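Local structure of glycosyl hydrolase (Streptomyces cattleya, 7LR8) at residues 113-118 and 164-169; 246-251 and 384-389. The protein probably hydrolyses the Manβ1-4GlcNAc core disaccharide during bacterial breakdown of N-glycans, as a glycosidase of subfamily GH5_18. The protein carries 1 engineered substitution. All coordinates share one frame; numbering follows the deposited sequence. Where two conformers were deposited one is given.

How the contacts relate
Contact 1 (113-118 with 164-169) lies toward the surface, on the ligand side of the barrel and next to the second subunit, whereas contact 2 (246-251 with 384-389) is wholly buried between a barrel helix and a helix of the C-terminal domain. They share no secondary-structure element; the centres of contacts 1 and 2 are about 35 Å apart, and the nearest atoms of contacts 1 and 2 about 20 Å. The chemistry follows the setting. Two irregular loops in contact 1 are joined by an arginine, two aspartates, an asparagine and a water, so charge and hydrogen bonding dominate. Contact 2 joins regular helices through aromatic and methionine side chains, with the polar ends of its residues turned to partners outside the pair.

Contact 1 (113-118 and 164-169); sequences WHRRNL and DPDRVT. With NAG (2-acetamido-2-deoxy-beta-D-glucopyranose), chain C; AE3 (2-(2-ethoxyethoxy)ethanol), chain G.
The guanidinium of R115 is met along its edge by the carboxylates of D164 and D166. At the start of 113-118, before R115, the loop reaches the second subunit; there one face of the W113 ring carries the acetamide methyl C8 of a NAG, 3.4 Å above its centre, a sugar also hydrogen-bonded to H99 of that subunit, and AE3 C3 lies over the H114 ring toward its rim. R115 NH2 gives D166 OD1 the shortest bond of the group, 2.8 Å, and R115 NE reaches the same oxygen at 3.2 Å, a side-on grip by two nitrogens on one atom. NE uses the syn lone pair of OD1, while NH2 comes in from above the carboxylate plane. On the remaining branch, R115 NH1 makes a salt bridge of 2.9 Å to D164 OD2, the two planes standing 73° apart. The amide of N117 stacks on the D166 carboxylate, the two side chains sliding past each other in opposite directions. N117 CG stands anti to the backbone N (chi1 -172°); from there the amide passes D166 CB and ND2 donates to R167 O at 3.1 Å, while OD1 accepts from F119 N. These loops follow the third and fourth strands of a (β/α)8 barrel, on the side where glycosidases of this fold carry the active site. The second oxygen of D166 is also occupied: OD2 accepts from L118 N at 3.0 Å, a fairly straight bond (158°) arriving from above the carboxylate plane, and L118 CG packs at 3.2 Å from it. A water bridges D166 OD2 and R116 O and accepts a weak hydrogen bond from R115 NE, so the buried carboxylate is held from several directions and is probably kept charged by the arginine.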
ATOM      1  N   TRP B 113       0.754  10.621  -5.241  1.00 16.48           N
ATOM      2  CA  TRP B 113       1.718  11.440  -5.975  1.00 19.33           C
ATOM      3  C   TRP B 113       2.227  10.750  -7.236  1.00 16.75           C
ATOM      4  O   TRP B 113       2.699  11.428  -8.159  1.00 17.56           O
ATOM      5  CB  TRP B 113       2.916  11.790  -5.096  1.00 18.07           C
ATOM      6  CG  TRP B 113       2.574  12.537  -3.853  1.00 16.04           C
ATOM      7  CD1 TRP B 113       2.535  12.032  -2.579  1.00 16.98           C
ATOM      8  CD2 TRP B 113       2.219  13.917  -3.752  1.00 17.83           C
ATOM      9  NE1 TRP B 113       2.191  13.028  -1.692  1.00 17.11           N
ATOM     10  CE2 TRP B 113       1.984  14.190  -2.388  1.00 14.96           C
ATOM     11  CE3 TRP B 113       2.087  14.955  -4.681  1.00 17.57           C
ATOM     12  CZ2 TRP B 113       1.630  15.460  -1.933  1.00 19.61           C
ATOM     13  CZ3 TRP B 113       1.729  16.211  -4.226  1.00 20.68           C
ATOM     14  CH2 TRP B 113       1.505  16.450  -2.866  1.00 21.57           C
ATOM     15  N   HIS B 114       2.165   9.419  -7.274  1.00 14.74           N
ATOM     16  CA  HIS B 114       2.574   8.620  -8.414  1.00 15.35           C
ATOM     17  C   HIS B 114       1.390   7.936  -9.088  1.00 14.98           C
ATOM     18  O   HIS B 114       1.572   6.917  -9.756  1.00 15.98           O
ATOM     19  CB  HIS B 114       3.607   7.584  -7.967  1.00 15.14           C
ATOM     20  CG  HIS B 114       4.876   8.192  -7.453  1.00 16.07           C
ATOM     21  ND1 HIS B 114       5.980   8.383  -8.250  1.00 16.51           N
ATOM     22  CD2 HIS B 114       5.204   8.689  -6.234  1.00 13.05           C
ATOM     23  CE1 HIS B 114       6.944   8.951  -7.547  1.00 19.01           C
ATOM     24  NE2 HIS B 114       6.495   9.161  -6.320  1.00 16.13           N
ATOM     25  N   ARG B 115       0.179   8.461  -8.925  1.00 17.85           N
ATOM     26  CA  ARG B 115      -0.986   7.783  -9.482  1.00 17.44           C
ATOM     27  C   ARG B 115      -0.839   7.621 -10.986  1.00 17.09           C
ATOM     28  O   ARG B 115      -0.741   8.609 -11.722  1.00 18.27           O
ATOM     29  CB  ARG B 115      -2.255   8.558  -9.157  1.00 17.86           C
ATOM     30  CG  ARG B 115      -3.521   7.883  -9.650  1.00 15.93           C
ATOM     31  CD  ARG B 115      -3.775   6.540  -8.940  1.00 18.85           C
ATOM     32  NE  ARG B 115      -4.985   5.881  -9.421  1.00 17.93           N
ATOM     33  CZ  ARG B 115      -6.182   6.033  -8.870  1.00 20.26           C
ATOM     34  NH1 ARG B 115      -6.341   6.844  -7.824  1.00 20.94           N
ATOM     35  NH2 ARG B 115      -7.232   5.385  -9.374  1.00 19.49           N
ATOM     36  N   ARG B 116      -0.822   6.370 -11.438  1.00 16.78           N
ATOM     37  CA  ARG B 116      -0.619   6.039 -12.843  1.00 18.78           C
ATOM     38  C   ARG B 116      -1.491   4.836 -13.152  1.00 18.05           C
ATOM     39  O   ARG B 116      -1.410   3.824 -12.452  1.00 18.48           O
ATOM     40  CB  ARG B 116       0.854   5.739 -13.146  1.00 21.21           C
ATOM     41  CG  ARG B 116       1.746   6.965 -13.106  1.00 15.69           C
ATOM     42  CD  ARG B 116       3.197   6.607 -13.335  1.00 16.80           C
ATOM     43  NE  ARG B 116       3.815   5.959 -12.185  1.00 16.52           N
ATOM     44  CZ  ARG B 116       5.101   5.618 -12.128  1.00 14.66           C
ATOM     45  NH1 ARG B 116       5.912   5.862 -13.172  1.00 16.09           N
ATOM     46  NH2 ARG B 116       5.586   5.052 -11.031  1.00 18.81           N
ATOM     47  N   ASN B 117      -2.330   4.969 -14.180  1.00 16.62           N
ATOM     48  CA  ASN B 117      -3.365   3.979 -14.485  1.00 20.55           C
ATOM     49  C   ASN B 117      -2.764   2.580 -14.642  1.00 15.67           C
ATOM     50  O   ASN B 117      -1.811   2.386 -15.404  1.00 16.07           O
ATOM     51  CB  ASN B 117      -4.092   4.433 -15.764  1.00 18.08           C
ATOM     52  CG  ASN B 117      -5.317   3.597 -16.099  1.00 19.66           C
ATOM     53  OD1 ASN B 117      -5.218   2.394 -16.251  1.00 20.91           O
ATOM     54  ND2 ASN B 117      -6.476   4.250 -16.256  1.00 20.12           N
ATOM     55  N   LEU B 118      -3.343   1.604 -13.910  1.00 14.64           N
ATOM     56  CA  LEU B 118      -2.804   0.244 -13.862  1.00 16.34           C
ATOM     57  C   LEU B 118      -2.834  -0.426 -15.220  1.00 18.02           C
ATOM     58  O   LEU B 118      -2.053  -1.354 -15.471  1.00 17.80           O
ATOM     59  CB  LEU B 118      -3.601  -0.626 -12.874  1.00 16.15           C
ATOM     60  CG  LEU B 118      -3.446  -0.298 -11.399  1.00 17.81           C
ATOM     61  CD1 LEU B 118      -4.274  -1.318 -10.592  1.00 18.25           C
ATOM     62  CD2 LEU B 118      -1.973  -0.311 -10.995  1.00 20.12           C
ATOM     63  N   ASP B 164     -12.556   4.093  -6.572  1.00 19.55           N
ATOM     64  CA  ASP B 164     -11.557   4.968  -7.177  1.00 18.88           C
ATOM     65  C   ASP B 164     -10.918   4.239  -8.352  1.00 18.92           C
ATOM     66  O   ASP B 164      -9.719   3.933  -8.317  1.00 19.97           O
ATOM     67  CB  ASP B 164     -10.520   5.374  -6.127  1.00 20.25           C
ATOM     68  CG  ASP B 164      -9.523   6.418  -6.640  1.00 22.40           C
ATOM     69  OD1 ASP B 164      -9.758   7.064  -7.687  1.00 25.50           O
ATOM     70  OD2 ASP B 164      -8.493   6.582  -5.964  1.00 26.45           O
ATOM     71  N   PRO B 165     -11.680   3.940  -9.398  1.00 18.53           N
ATOM     72  CA  PRO B 165     -11.190   3.031 -10.432  1.00 17.44           C
ATOM     73  C   PRO B 165     -10.208   3.697 -11.385  1.00 19.59           C
ATOM     74  O   PRO B 165     -10.169   4.923 -11.543  1.00 21.83           O
ATOM     75  CB  PRO B 165     -12.462   2.618 -11.168  1.00 23.27           C
ATOM     76  CG  PRO B 165     -13.358   3.814 -11.022  1.00 28.13           C
ATOM     77  CD  PRO B 165     -13.066   4.365  -9.652  1.00 24.55           C
ATOM     78  N   ASP B 166      -9.396   2.837 -12.001  1.00 16.79           N
ATOM     79  CA  ASP B 166      -8.552   3.186 -13.147  1.00 20.21           C
ATOM     80  C   ASP B 166      -9.351   2.811 -14.385  1.00 26.85           C
ATOM     81  O   ASP B 166      -9.379   1.642 -14.792  1.00 25.62           O
ATOM     82  CB  ASP B 166      -7.222   2.440 -13.120  1.00 22.77           C
ATOM     83  CG  ASP B 166      -6.245   3.019 -12.135  1.00 20.77           C
ATOM     84  OD1 ASP B 166      -6.415   4.193 -11.758  1.00 21.18           O
ATOM     85  OD2 ASP B 166      -5.311   2.294 -11.742  1.00 18.79           O
ATOM     86  N   ARG B 167      -9.998   3.797 -14.990  1.00 28.29           N
ATOM     87  CA  ARG B 167     -10.934   3.518 -16.065  1.00 32.39           C
ATOM     88  C   ARG B 167     -10.203   3.147 -17.349  1.00 26.21           C
ATOM     89  O   ARG B 167      -9.129   3.680 -17.654  1.00 25.07           O
ATOM     90  CB  ARG B 167     -11.856   4.715 -16.284  1.00 38.84           C
ATOM     91  CG  ARG B 167     -12.812   4.898 -15.112  1.00 48.03           C
ATOM     92  CD  ARG B 167     -13.967   5.835 -15.408  1.00 57.27           C
ATOM     93  NE  ARG B 167     -14.785   6.025 -14.213  1.00 66.83           N
ATOM     94  CZ  ARG B 167     -14.455   6.830 -13.206  1.00 75.65           C
ATOM     95  NH1 ARG B 167     -13.328   7.527 -13.252  1.00 79.27           N
ATOM     96  NH2 ARG B 167     -15.254   6.940 -12.152  1.00 78.53           N
ATOM     97  N   VAL B 168     -10.788   2.219 -18.102  0.65 24.70           N
ATOM     98  CA  VAL B 168     -10.221   1.769 -19.367  0.65 25.04           C
ATOM     99  C   VAL B 168     -11.359   1.400 -20.300  0.65 24.54           C
ATOM    100  O   VAL B 168     -12.434   0.984 -19.861  0.65 21.18           O
ATOM    101  CB  VAL B 168      -9.280   0.557 -19.181  0.65 25.81           C
ATOM    102  CG1 VAL B 168      -7.922   1.028 -18.767  0.65 30.04           C
ATOM    103  CG2 VAL B 168      -9.879  -0.433 -18.164  0.65 27.69           C
ATOM    104  N   THR B 169     -11.108   1.531 -21.594  1.00 23.30           N
ATOM    105  CA  THR B 169     -12.053   1.046 -22.583  1.00 21.18           C
ATOM    106  C   THR B 169     -11.875  -0.459 -22.726  1.00 24.47           C
ATOM    107  O   THR B 169     -10.851  -1.008 -22.316  1.00 23.15           O
ATOM    108  CB  THR B 169     -11.827   1.724 -23.933  1.00 23.92           C
ATOM    109  OG1 THR B 169     -10.596   1.262 -24.511  1.00 25.03           O
ATOM    110  CG2 THR B 169     -11.777   3.238 -23.770  1.00 26.39           C
TER
HETATM  111  C1  NAG C   1       7.418  18.119  -0.056  1.00 34.13           C
HETATM  112  C2  NAG C   1       7.769  16.684  -0.475  1.00 31.04           C
HETATM  113  C3  NAG C   1       8.192  15.859   0.749  1.00 23.04           C
HETATM  114  C4  NAG C   1       9.256  16.583   1.568  1.00 20.29           C
HETATM  115  C5  NAG C   1       8.744  17.989   1.896  1.00 21.51           C
HETATM  116  C6  NAG C   1       9.702  18.849   2.685  1.00 21.08           C
HETATM  117  C7  NAG C   1       6.694  15.342  -2.252  1.00 33.01           C
HETATM  118  C8  NAG C   1       5.387  14.814  -2.772  1.00 29.01           C
HETATM  119  N2  NAG C   1       6.622  16.073  -1.133  1.00 36.50           N
HETATM  120  O1  NAG C   1       7.118  18.884  -1.176  1.00 37.22           O
HETATM  121  O3  NAG C   1       8.643  14.564   0.354  1.00 17.13           O
HETATM  122  O4  NAG C   1       9.545  15.826   2.744  1.00 23.11           O
HETATM  123  O5  NAG C   1       8.496  18.682   0.666  1.00 24.89           O
HETATM  124  O6  NAG C   1       9.128  20.113   3.006  1.00 27.05           O
HETATM  125  O7  NAG C   1       7.761  15.105  -2.814  1.00 27.96           O
HETATM  126  C1  AE3 G 602       5.921  12.751 -11.820  1.00 38.42           C
HETATM  127  C2  AE3 G 602       6.486  12.266 -10.485  1.00 39.92           C
HETATM  128  O2  AE3 G 602       5.927  13.041  -9.467  1.00 46.60           O
HETATM  129  C3  AE3 G 602       5.989  12.486  -8.185  1.00 38.61           C
HETATM  130  C4  AE3 G 602       5.575  13.570  -7.198  1.00 39.88           C
HETATM  131  O3  AE3 G 602       6.684  14.349  -6.875  1.00 42.75           O
HETATM  132  C5  AE3 G 602       6.366  15.654  -6.476  1.00 46.31           C
HETATM  133  C6  AE3 G 602       7.575  16.299  -5.798  1.00 49.00           C
HETATM  134  O4  AE3 G 602       8.475  16.797  -6.755  1.00 51.76           O
HETATM  135  O   HOH W   1      -3.372   3.607 -10.410  1.00 19.81           O

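Contact 2 (246-251 and 384-389); sequences AAYLVE and EAFMRL
A247 O accepts the helix bond from E251 N at 3.0 Å, and this turn, with Y248 between, forms the surface on which the F386 ring rests. F386 CZ comes near A247 O obliquely, and the rim atoms CE2 and CZ lie against E251 CB, 3.9 Å from CE2. The principal contact is aromatic. Y248 CD1 sits over one face of the F386 ring, off centre toward the rim, and is 3.4 Å from F386 CD1. The centroids are 4.9 Å apart with the planes inclined at 54°, an oblique pairing that is neither a parallel stack nor a T-shape. The CB bonds of Y248 and F386 both point toward the other helix, and CG is anti to the backbone N in each (chi1 171° for Y248); F386 extends far enough for its CE1 to approach Y248 CA to 3.7 Å. M387 adds its methyl: the chain bends at chi2, and CE meets Y248 CB at 3.7 Å, with the two side chains crossing at about a right angle. The meeting surface is therefore apolar and small, 210 Å² in all, between segment axes that pass at 11.0 Å with their directions 113° apart. The polar ends are satisfied elsewhere, Y248 OH by C376 O and the E251 carboxylate by K254 and T397. Helix 240-253 belongs to the (β/α)8 barrel, following its sixth strand, 221-225, onto which L249 packs, while A246 and A247 lie against helix 281-293. Helix 381-391 is the connection of a beta-alpha-beta unit between the adjacent parallel strands 358-362 and 397-400 of the C-terminal domain, and A385 and L389 of the same helix pack on helix 421-425.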
ATOM      1  N   ALA B 246     -22.513 -22.114 -10.118  1.00 21.46           N
ATOM      2  CA  ALA B 246     -21.185 -22.344 -10.680  1.00 19.09           C
ATOM      3  C   ALA B 246     -21.262 -23.084 -12.015  1.00 20.81           C
ATOM      4  O   ALA B 246     -20.522 -22.757 -12.951  1.00 21.30           O
ATOM      5  CB  ALA B 246     -20.314 -23.103  -9.679  1.00 18.21           C
ATOM      6  N   ALA B 247     -22.145 -24.087 -12.124  1.00 22.00           N
ATOM      7  CA  ALA B 247     -22.361 -24.753 -13.407  1.00 21.66           C
ATOM      8  C   ALA B 247     -22.892 -23.775 -14.449  1.00 23.13           C
ATOM      9  O   ALA B 247     -22.556 -23.866 -15.633  1.00 21.22           O
ATOM     10  CB  ALA B 247     -23.329 -25.932 -13.236  1.00 19.07           C
ATOM     11  N   TYR B 248     -23.734 -22.832 -14.026  1.00 17.15           N
ATOM     12  CA  TYR B 248     -24.207 -21.801 -14.946  1.00 20.72           C
ATOM     13  C   TYR B 248     -23.053 -20.990 -15.525  1.00 21.43           C
ATOM     14  O   TYR B 248     -23.004 -20.735 -16.734  1.00 22.48           O
ATOM     15  CB  TYR B 248     -25.163 -20.870 -14.223  1.00 23.59           C
ATOM     16  CG  TYR B 248     -25.543 -19.634 -15.007  1.00 20.06           C
ATOM     17  CD1 TYR B 248     -26.127 -19.739 -16.261  1.00 21.62           C
ATOM     18  CD2 TYR B 248     -25.374 -18.372 -14.466  1.00 21.06           C
ATOM     19  CE1 TYR B 248     -26.504 -18.608 -16.974  1.00 19.70           C
ATOM     20  CE2 TYR B 248     -25.756 -17.239 -15.164  1.00 20.44           C
ATOM     21  CZ  TYR B 248     -26.319 -17.363 -16.412  1.00 23.90           C
ATOM     22  OH  TYR B 248     -26.703 -16.233 -17.103  1.00 24.30           O
ATOM     23  N   LEU B 249     -22.151 -20.510 -14.669  1.00 20.35           N
ATOM     24  CA  LEU B 249     -21.049 -19.702 -15.186  1.00 19.79           C
ATOM     25  C   LEU B 249     -20.196 -20.516 -16.148  1.00 20.41           C
ATOM     26  O   LEU B 249     -19.715 -19.993 -17.163  1.00 21.52           O
ATOM     27  CB  LEU B 249     -20.198 -19.154 -14.040  1.00 22.41           C
ATOM     28  CG  LEU B 249     -20.723 -17.949 -13.264  1.00 25.22           C
ATOM     29  CD1 LEU B 249     -19.660 -17.509 -12.267  1.00 26.51           C
ATOM     30  CD2 LEU B 249     -21.105 -16.804 -14.202  1.00 26.59           C
ATOM     31  N   VAL B 250     -20.009 -21.805 -15.850  1.00 21.06           N
ATOM     32  CA  VAL B 250     -19.236 -22.680 -16.729  1.00 20.98           C
ATOM     33  C   VAL B 250     -19.873 -22.736 -18.111  1.00 22.88           C
ATOM     34  O   VAL B 250     -19.206 -22.524 -19.129  1.00 24.75           O
ATOM     35  CB  VAL B 250     -19.108 -24.085 -16.107  1.00 19.51           C
ATOM     36  CG1 VAL B 250     -18.639 -25.122 -17.146  1.00 22.32           C
ATOM     37  CG2 VAL B 250     -18.174 -24.057 -14.900  1.00 22.26           C
ATOM     38  N   GLU B 251     -21.178 -23.018 -18.165  1.00 20.05           N
ATOM     39  CA  GLU B 251     -21.834 -23.170 -19.459  1.00 18.81           C
ATOM     40  C   GLU B 251     -22.038 -21.824 -20.146  1.00 23.84           C
ATOM     41  O   GLU B 251     -22.036 -21.756 -21.379  1.00 22.83           O
ATOM     42  CB  GLU B 251     -23.165 -23.908 -19.297  1.00 20.55           C
ATOM     43  CG  GLU B 251     -22.990 -25.352 -18.866  1.00 24.38           C
ATOM     44  CD  GLU B 251     -22.104 -26.124 -19.817  1.00 25.91           C
ATOM     45  OE1 GLU B 251     -22.349 -26.049 -21.041  1.00 24.90           O
ATOM     46  OE2 GLU B 251     -21.166 -26.809 -19.339  1.00 26.46           O
ATOM     47  N   GLU B 384     -32.541 -16.672 -15.557  1.00 24.48           N
ATOM     48  CA  GLU B 384     -33.716 -17.402 -15.084  1.00 26.35           C
ATOM     49  C   GLU B 384     -34.128 -18.494 -16.064  1.00 31.96           C
ATOM     50  O   GLU B 384     -34.560 -19.574 -15.643  1.00 30.71           O
ATOM     51  CB  GLU B 384     -34.873 -16.435 -14.826  1.00 31.32           C
ATOM     52  CG  GLU B 384     -34.476 -15.286 -13.909  1.00 39.41           C
ATOM     53  CD  GLU B 384     -35.628 -14.721 -13.097  1.00 43.70           C
ATOM     54  OE1 GLU B 384     -36.782 -14.758 -13.574  1.00 45.64           O
ATOM     55  OE2 GLU B 384     -35.368 -14.228 -11.977  1.00 40.65           O
ATOM     56  N   ALA B 385     -33.995 -18.246 -17.370  1.00 27.97           N
ATOM     57  CA  ALA B 385     -34.299 -19.307 -18.329  1.00 29.22           C
ATOM     58  C   ALA B 385     -33.325 -20.471 -18.188  1.00 26.01           C
ATOM     59  O   ALA B 385     -33.721 -21.632 -18.332  1.00 28.79           O
ATOM     60  CB  ALA B 385     -34.285 -18.765 -19.757  1.00 27.08           C
ATOM     61  N   PHE B 386     -32.051 -20.187 -17.915  1.00 23.35           N
ATOM     62  CA  PHE B 386     -31.082 -21.267 -17.732  1.00 21.43           C
ATOM     63  C   PHE B 386     -31.430 -22.103 -16.513  1.00 24.39           C
ATOM     64  O   PHE B 386     -31.349 -23.338 -16.550  1.00 23.04           O
ATOM     65  CB  PHE B 386     -29.661 -20.707 -17.596  1.00 20.00           C
ATOM     66  CG  PHE B 386     -28.590 -21.776 -17.509  1.00 20.21           C
ATOM     67  CD1 PHE B 386     -28.279 -22.374 -16.291  1.00 20.10           C
ATOM     68  CD2 PHE B 386     -27.880 -22.159 -18.642  1.00 19.30           C
ATOM     69  CE1 PHE B 386     -27.295 -23.363 -16.211  1.00 21.17           C
ATOM     70  CE2 PHE B 386     -26.891 -23.144 -18.579  1.00 18.92           C
ATOM     71  CZ  PHE B 386     -26.599 -23.747 -17.358  1.00 22.42           C
ATOM     72  N   MET B 387     -31.817 -21.446 -15.422  1.00 25.14           N
ATOM     73  CA  MET B 387     -32.154 -22.176 -14.210  1.00 23.97           C
ATOM     74  C   MET B 387     -33.429 -22.987 -14.377  1.00 25.99           C
ATOM     75  O   MET B 387     -33.553 -24.059 -13.778  1.00 27.16           O
ATOM     76  CB  MET B 387     -32.282 -21.213 -13.033  1.00 25.02           C
ATOM     77  CG  MET B 387     -30.953 -20.553 -12.650  1.00 23.66           C
ATOM     78  SD  MET B 387     -29.643 -21.780 -12.396  1.00 23.68           S
ATOM     79  CE  MET B 387     -28.232 -20.689 -12.101  1.00 21.65           C
ATOM     80  N   ARG B 388     -34.386 -22.498 -15.171  1.00 26.89           N
ATOM     81  CA  ARG B 388     -35.605 -23.274 -15.381  1.00 29.13           C
ATOM     82  C   ARG B 388     -35.321 -24.503 -16.238  1.00 28.48           C
ATOM     83  O   ARG B 388     -35.794 -25.603 -15.929  1.00 29.81           O
ATOM     84  CB  ARG B 388     -36.689 -22.402 -16.016  1.00 39.37           C
ATOM     85  N   LEU B 389     -34.536 -24.340 -17.307  1.00 26.81           N
ATOM     86  CA  LEU B 389     -34.122 -25.501 -18.091  1.00 27.87           C
ATOM     87  C   LEU B 389     -33.358 -26.490 -17.224  1.00 25.71           C
ATOM     88  O   LEU B 389     -33.516 -27.709 -17.367  1.00 26.54           O
ATOM     89  CB  LEU B 389     -33.257 -25.059 -19.273  1.00 25.21           C
ATOM     90  CG  LEU B 389     -33.958 -24.395 -20.453  1.00 26.50           C
ATOM     91  CD1 LEU B 389     -32.918 -23.746 -21.357  1.00 25.45           C
ATOM     92  CD2 LEU B 389     -34.790 -25.413 -21.216  1.00 28.62           C
TER